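Glycosyl hydrolases family 2, sugar binding domain protein (Bacteroides uniformis str. 3978 T3 ii, PDB 6D1P) is a beta-glucuronidase of glycoside hydrolase family 2 from a human gut bacterium, and probably cleaves terminal glucuronic acid from its substrates. Local coordinates at residues H560-E565 against Q669-A674; F613-S618 against L644-C649. All blocks are in the same frame, centred on the assembly; numbering follows the deposited sequence.

Contact 1. Residues H560-E565 against Q669-A674; sequences HLKEQE and QDFPAA
The C-terminal part of helix 550-564, in the TIM-barrel region, meets an irregular loop of the following beta domain, and Q669 makes the central bond. Its NE2 donates to the backbone O of K562 at 3.0 Å, nearly straight at 169°; the acceptor lies almost in the amide plane, while the donor stands above the carbonyl plane. K562 O, near the end of the helix, receives a weak bond from E565 N; Q669 NE2 adds a shorter one, its side chain bent at chi2 (-48°) to turn the amide there. The other amide atom, OE1, lies 3.6 Å from K562 CD and accepts from a water. That water also donates to Q669 O and accepts from K562 NZ, joining the lysine to both oxygens of Q669. A leucine here would lack this N-H and oxygen, so the loop would probably be held less firmly to the helix and the water less well ordered. K562 suits the crossing because its methylenes pack while its ammonium remains among polar atoms: CE touches F671 CB at 3.8 Å, and NZ makes a 3.3 Å salt bridge with E563 OE2, its hydrogen bond weak. Farther out, W559 makes a cation-pi contact with K562, and E565 OE2 is hydrogen-bonded to S668. A cis peptide precedes P672, whose CB sits 3.5 Å above the plane of the F671 ring, over its centre.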
loop_
_atom_site.group_PDB
_atom_site.type_symbol
_atom_site.label_atom_id
_atom_site.label_comp_id
_atom_site.label_asym_id
_atom_site.label_seq_id
_atom_site.Cartn_x
_atom_site.Cartn_y
_atom_site.Cartn_z
ATOM N N HIS A 560 35.998 10.410 22.907
ATOM C CA HIS A 560 36.408 9.090 22.431
ATOM C C HIS A 560 37.679 9.176 21.604
ATOM O O HIS A 560 38.615 8.389 21.800
ATOM C CB HIS A 560 35.300 8.442 21.594
ATOM C CG HIS A 560 34.223 7.779 22.394
ATOM N ND1 HIS A 560 33.222 8.481 23.029
ATOM C CD2 HIS A 560 33.974 6.470 22.634
ATOM C CE1 HIS A 560 32.409 7.635 23.638
ATOM N NE2 HIS A 560 32.846 6.408 23.417
ATOM N N LEU A 561 37.727 10.134 20.668
ATOM C CA LEU A 561 38.859 10.213 19.745
ATOM C C LEU A 561 40.149 10.582 20.472
ATOM O O LEU A 561 41.228 10.065 20.145
ATOM C CB LEU A 561 38.562 11.219 18.635
ATOM C CG LEU A 561 37.502 10.767 17.617
ATOM C CD1 LEU A 561 37.123 11.899 16.684
ATOM C CD2 LEU A 561 38.009 9.582 16.821
ATOM N N LYS A 562 40.071 11.478 21.450
ATOM C CA LYS A 562 41.298 11.832 22.141
ATOM C C LYS A 562 41.726 10.718 23.085
ATOM O O LYS A 562 42.927 10.546 23.317
ATOM C CB LYS A 562 41.160 13.172 22.862
ATOM C CG LYS A 562 40.238 13.213 24.042
ATOM C CD LYS A 562 40.997 13.179 25.361
ATOM C CE LYS A 562 40.051 13.499 26.514
ATOM N NZ LYS A 562 40.720 13.396 27.847
ATOM N N GLU A 563 40.779 9.909 23.578
ATOM C CA GLU A 563 41.166 8.761 24.392
ATOM C C GLU A 563 41.887 7.713 23.558
ATOM O O GLU A 563 42.856 7.098 24.026
ATOM C CB GLU A 563 39.948 8.162 25.085
ATOM C CG GLU A 563 39.304 9.110 26.091
ATOM C CD GLU A 563 40.225 9.482 27.249
ATOM O OE1 GLU A 563 39.994 8.990 28.372
ATOM O OE2 GLU A 563 41.173 10.272 27.034
ATOM N N GLN A 564 41.464 7.522 22.310
ATOM C CA GLN A 564 42.075 6.471 21.508
ATOM C C GLN A 564 43.562 6.699 21.269
ATOM O O GLN A 564 44.277 5.740 20.957
ATOM C CB GLN A 564 41.326 6.315 20.187
ATOM C CG GLN A 564 39.898 5.846 20.451
ATOM C CD GLN A 564 39.133 5.398 19.227
ATOM O OE1 GLN A 564 39.643 5.391 18.112
ATOM N NE2 GLN A 564 37.890 5.011 19.441
ATOM N N GLU A 565 44.046 7.934 21.407
ATOM C CA GLU A 565 45.464 8.202 21.211
ATOM C C GLU A 565 46.318 7.652 22.349
ATOM O O GLU A 565 47.533 7.533 22.190
ATOM C CB GLU A 565 45.698 9.702 21.076
ATOM C CG GLU A 565 45.130 10.326 19.818
ATOM C CD GLU A 565 45.406 11.824 19.730
ATOM O OE1 GLU A 565 46.206 12.353 20.550
ATOM O OE2 GLU A 565 44.819 12.467 18.832
ATOM N N GLN A 669 44.855 16.118 23.700
ATOM C CA GLN A 669 44.531 15.810 25.094
ATOM C C GLN A 669 43.897 16.971 25.847
ATOM O O GLN A 669 43.401 16.764 26.959
ATOM C CB GLN A 669 45.789 15.359 25.842
ATOM C CG GLN A 669 46.356 14.051 25.338
ATOM C CD GLN A 669 45.273 12.981 25.197
ATOM O OE1 GLN A 669 44.509 12.723 26.137
ATOM N NE2 GLN A 669 45.194 12.367 24.011
ATOM N N ASP A 670 43.901 18.179 25.286
ATOM C CA ASP A 670 43.363 19.364 25.962
ATOM C C ASP A 670 41.881 19.509 25.583
ATOM O O ASP A 670 41.483 20.349 24.772
ATOM C CB ASP A 670 44.189 20.594 25.583
ATOM C CG ASP A 670 44.015 21.754 26.551
ATOM O OD1 ASP A 670 42.997 21.805 27.270
ATOM O OD2 ASP A 670 44.924 22.619 26.609
ATOM N N PHE A 671 41.049 18.657 26.195
ATOM C CA PHE A 671 39.646 18.519 25.835
ATOM C C PHE A 671 38.833 19.695 26.375
ATOM O O PHE A 671 39.007 20.088 27.527
ATOM C CB PHE A 671 39.095 17.207 26.387
ATOM C CG PHE A 671 37.610 17.059 26.256
ATOM C CD1 PHE A 671 37.053 16.492 25.113
ATOM C CD2 PHE A 671 36.765 17.444 27.292
ATOM C CE1 PHE A 671 35.664 16.331 24.993
ATOM C CE2 PHE A 671 35.383 17.283 27.182
ATOM C CZ PHE A 671 34.829 16.729 26.030
ATOM N N PRO A 672 37.890 20.241 25.581
ATOM C CA PRO A 672 37.542 19.770 24.235
ATOM C C PRO A 672 38.132 20.598 23.112
ATOM O O PRO A 672 38.727 21.641 23.368
ATOM C CB PRO A 672 36.026 19.902 24.217
ATOM C CG PRO A 672 35.813 21.194 25.001
ATOM C CD PRO A 672 36.890 21.195 26.090
ATOM N N ALA A 673 37.921 20.130 21.878
ATOM C CA ALA A 673 38.390 20.784 20.659
ATOM C C ALA A 673 39.915 20.835 20.568
ATOM O O ALA A 673 40.461 21.708 19.887
ATOM C CB ALA A 673 37.813 22.197 20.517
ATOM N N ALA A 674 40.600 19.892 21.232
ATOM C CA ALA A 674 42.063 19.764 21.173
ATOM C C ALA A 674 42.761 21.095 21.474
ATOM O O ALA A 674 43.709 21.492 20.793
ATOM C CB ALA A 674 42.525 19.201 19.825
HETATM O O HOH W 1 42.984 13.997 28.448
#

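Contact 2. Residues F613-S618 against L644-C649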
loop_
_atom_site.group_PDB
_atom_site.type_symbol
_atom_site.label_atom_id
_atom_site.label_comp_id
_atom_site.label_asym_id
_atom_site.label_seq_id
_atom_site.Cartn_x
_atom_site.Cartn_y
_atom_site.Cartn_z
ATOM N N PHE A 613 35.542 14.326 13.535
ATOM C CA PHE A 613 36.307 13.170 13.062
ATOM C C PHE A 613 37.399 13.595 12.095
ATOM O O PHE A 613 38.530 13.092 12.163
ATOM C CB PHE A 613 35.394 12.133 12.389
ATOM C CG PHE A 613 34.665 11.237 13.368
ATOM C CD1 PHE A 613 35.311 10.159 13.959
ATOM C CD2 PHE A 613 33.348 11.490 13.715
ATOM C CE1 PHE A 613 34.673 9.360 14.870
ATOM C CE2 PHE A 613 32.683 10.672 14.629
ATOM C CZ PHE A 613 33.348 9.609 15.208
ATOM N N GLN A 614 37.078 14.505 11.172
ATOM C CA GLN A 614 38.047 14.870 10.149
ATOM C C GLN A 614 39.265 15.526 10.784
ATOM O O GLN A 614 40.407 15.218 10.419
ATOM C CB GLN A 614 37.413 15.796 9.116
ATOM C CG GLN A 614 38.253 16.021 7.853
ATOM C CD GLN A 614 37.503 16.838 6.799
ATOM O OE1 GLN A 614 37.008 17.936 7.081
ATOM N NE2 GLN A 614 37.401 16.290 5.584
ATOM N N SER A 615 39.038 16.384 11.778
ATOM C CA SER A 615 40.136 17.080 12.422
ATOM C C SER A 615 41.078 16.119 13.139
ATOM O O SER A 615 42.251 16.452 13.322
ATOM C CB SER A 615 39.593 18.110 13.405
ATOM O OG SER A 615 38.985 17.476 14.502
ATOM N N TYR A 616 40.595 14.936 13.532
ATOM C CA TYR A 616 41.422 13.946 14.217
ATOM C C TYR A 616 42.044 12.937 13.268
ATOM O O TYR A 616 43.121 12.409 13.551
ATOM C CB TYR A 616 40.590 13.182 15.249
ATOM C CG TYR A 616 40.516 13.772 16.641
ATOM C CD1 TYR A 616 41.465 13.445 17.601
ATOM C CD2 TYR A 616 39.473 14.613 17.013
ATOM C CE1 TYR A 616 41.398 13.960 18.890
ATOM C CE2 TYR A 616 39.394 15.135 18.303
ATOM C CZ TYR A 616 40.365 14.797 19.239
ATOM O OH TYR A 616 40.310 15.287 20.531
ATOM N N TRP A 617 41.401 12.661 12.143
ATOM C CA TRP A 617 41.780 11.518 11.326
ATOM C C TRP A 617 42.386 11.891 9.993
ATOM O O TRP A 617 43.188 11.121 9.454
ATOM C CB TRP A 617 40.557 10.617 11.065
ATOM C CG TRP A 617 40.120 9.811 12.242
ATOM C CD1 TRP A 617 40.696 9.782 13.489
ATOM C CD2 TRP A 617 39.028 8.885 12.283
ATOM N NE1 TRP A 617 40.021 8.896 14.303
ATOM C CE2 TRP A 617 38.995 8.332 13.588
ATOM C CE3 TRP A 617 38.076 8.463 11.344
ATOM C CZ2 TRP A 617 38.037 7.392 13.977
ATOM C CZ3 TRP A 617 37.113 7.516 11.741
ATOM C CH2 TRP A 617 37.109 6.997 13.041
ATOM N N SER A 618 41.983 13.018 9.426
ATOM C CA SER A 618 42.433 13.388 8.095
ATOM C C SER A 618 43.849 13.946 8.151
ATOM O O SER A 618 44.197 14.695 9.070
ATOM C CB SER A 618 41.498 14.427 7.486
ATOM O OG SER A 618 41.877 14.693 6.154
ATOM N N LEU A 644 34.256 26.597 19.922
ATOM C CA LEU A 644 35.155 25.477 19.672
ATOM C C LEU A 644 35.513 25.428 18.195
ATOM O O LEU A 644 34.696 25.744 17.332
ATOM C CB LEU A 644 34.522 24.142 20.085
ATOM C CG LEU A 644 33.803 24.086 21.433
ATOM C CD1 LEU A 644 32.934 22.799 21.569
ATOM C CD2 LEU A 644 34.782 24.226 22.588
ATOM N N VAL A 645 36.730 25.012 17.897
ATOM C CA VAL A 645 37.164 24.891 16.516
ATOM C C VAL A 645 37.738 23.504 16.317
ATOM O O VAL A 645 38.498 23.011 17.159
ATOM C CB VAL A 645 38.201 25.965 16.141
ATOM C CG1 VAL A 645 38.669 25.739 14.729
ATOM C CG2 VAL A 645 37.593 27.353 16.275
ATOM N N TYR A 646 37.385 22.873 15.213
ATOM C CA TYR A 646 37.882 21.537 14.928
ATOM C C TYR A 646 38.811 21.652 13.726
ATOM O O TYR A 646 38.369 21.832 12.588
ATOM C CB TYR A 646 36.726 20.537 14.756
ATOM C CG TYR A 646 36.157 20.228 16.128
ATOM C CD1 TYR A 646 36.693 19.193 16.913
ATOM C CD2 TYR A 646 35.163 21.032 16.691
ATOM C CE1 TYR A 646 36.216 18.940 18.196
ATOM C CE2 TYR A 646 34.687 20.792 17.972
ATOM C CZ TYR A 646 35.230 19.746 18.722
ATOM O OH TYR A 646 34.762 19.512 19.987
ATOM N N SER A 647 40.111 21.576 14.005
ATOM C CA SER A 647 41.133 21.668 12.980
ATOM C C SER A 647 42.240 20.672 13.294
ATOM O O SER A 647 42.503 20.367 14.459
ATOM C CB SER A 647 41.685 23.105 12.903
ATOM O OG SER A 647 42.885 23.155 12.149
ATOM N N ASN A 648 42.868 20.146 12.238
ATOM C CA ASN A 648 44.127 19.427 12.344
ATOM C C ASN A 648 45.336 20.323 12.067
ATOM O O ASN A 648 46.441 19.805 11.862
ATOM C CB ASN A 648 44.146 18.233 11.387
ATOM C CG ASN A 648 43.789 18.625 9.971
ATOM O OD1 ASN A 648 43.502 19.800 9.687
ATOM N ND2 ASN A 648 43.808 17.652 9.071
ATOM N N CYS A 649 45.142 21.645 12.009
ATOM C CA CYS A 649 46.265 22.561 11.845
ATOM C C CYS A 649 46.989 22.730 13.181
ATOM O O CYS A 649 46.335 22.811 14.228
ATOM C CB CYS A 649 45.789 23.928 11.331
ATOM S SG CYS A 649 45.330 23.999 9.557
#
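Helix 609-617 ends against strand 641-647, the middle strand of a three-stranded antiparallel sheet, and joins the barrel region to the beta domain that follows. One hydrogen bond spans the two segments: N648 ND2 donates to S618 O at 3.0 Å with an angle of 154°. The acceptor lies close to the amide plane, whereas the donor sits well above the carbonyl plane. N648 CG occupies the crowded position between backbone N and carbonyl carbon (chi1 52°), which directs the short amide at the residue where the chain leaves the helix. Asparagine suits this place because its two ends serve different partners: ND2 also donates to K620 O, and OD1 accepts from M622 N. Van der Waals packing centres on S615, small enough to let the backbones approach to 4.6 Å between S615 CA and N648 CA. Its CB rests 3.6 Å from S647 N, and its OG lies in the plane of the Y646 ring, at the edge, 3.7 Å from CD1. That hydroxyl is hydrogen-bonded back to V612 O in its own helix. S647 OG accepts from C649 N in an ST turn and is hydrogen-bonded to M622 O as well. The chemistry implies a junction where one side-chain amide binds three backbone atoms in the link after the helix, while a small serine permits close approach.

How the contacts relate
Contacts 1 and 2 are neighbouring parts of one interface between the TIM-barrel region and the beta domain after it, their centres about 11 Å apart. Along the chain, contact 2 is nested within the loop that contact 1 closes. The two helices pack directly: L561 CD1 lies 3.6 Å from Y616 CD2, and K562 CB comes within 3.3 Å of Y616 OH. On the beta-domain side, A673 CB touches V645 O at 3.5 Å. D558 of helix 550-564 ties them further, accepting from Y616 OH through OD2 and, through OD1, from both Y646 OH and A673 N. None of the residues at the entry's metal sites belongs to either contact.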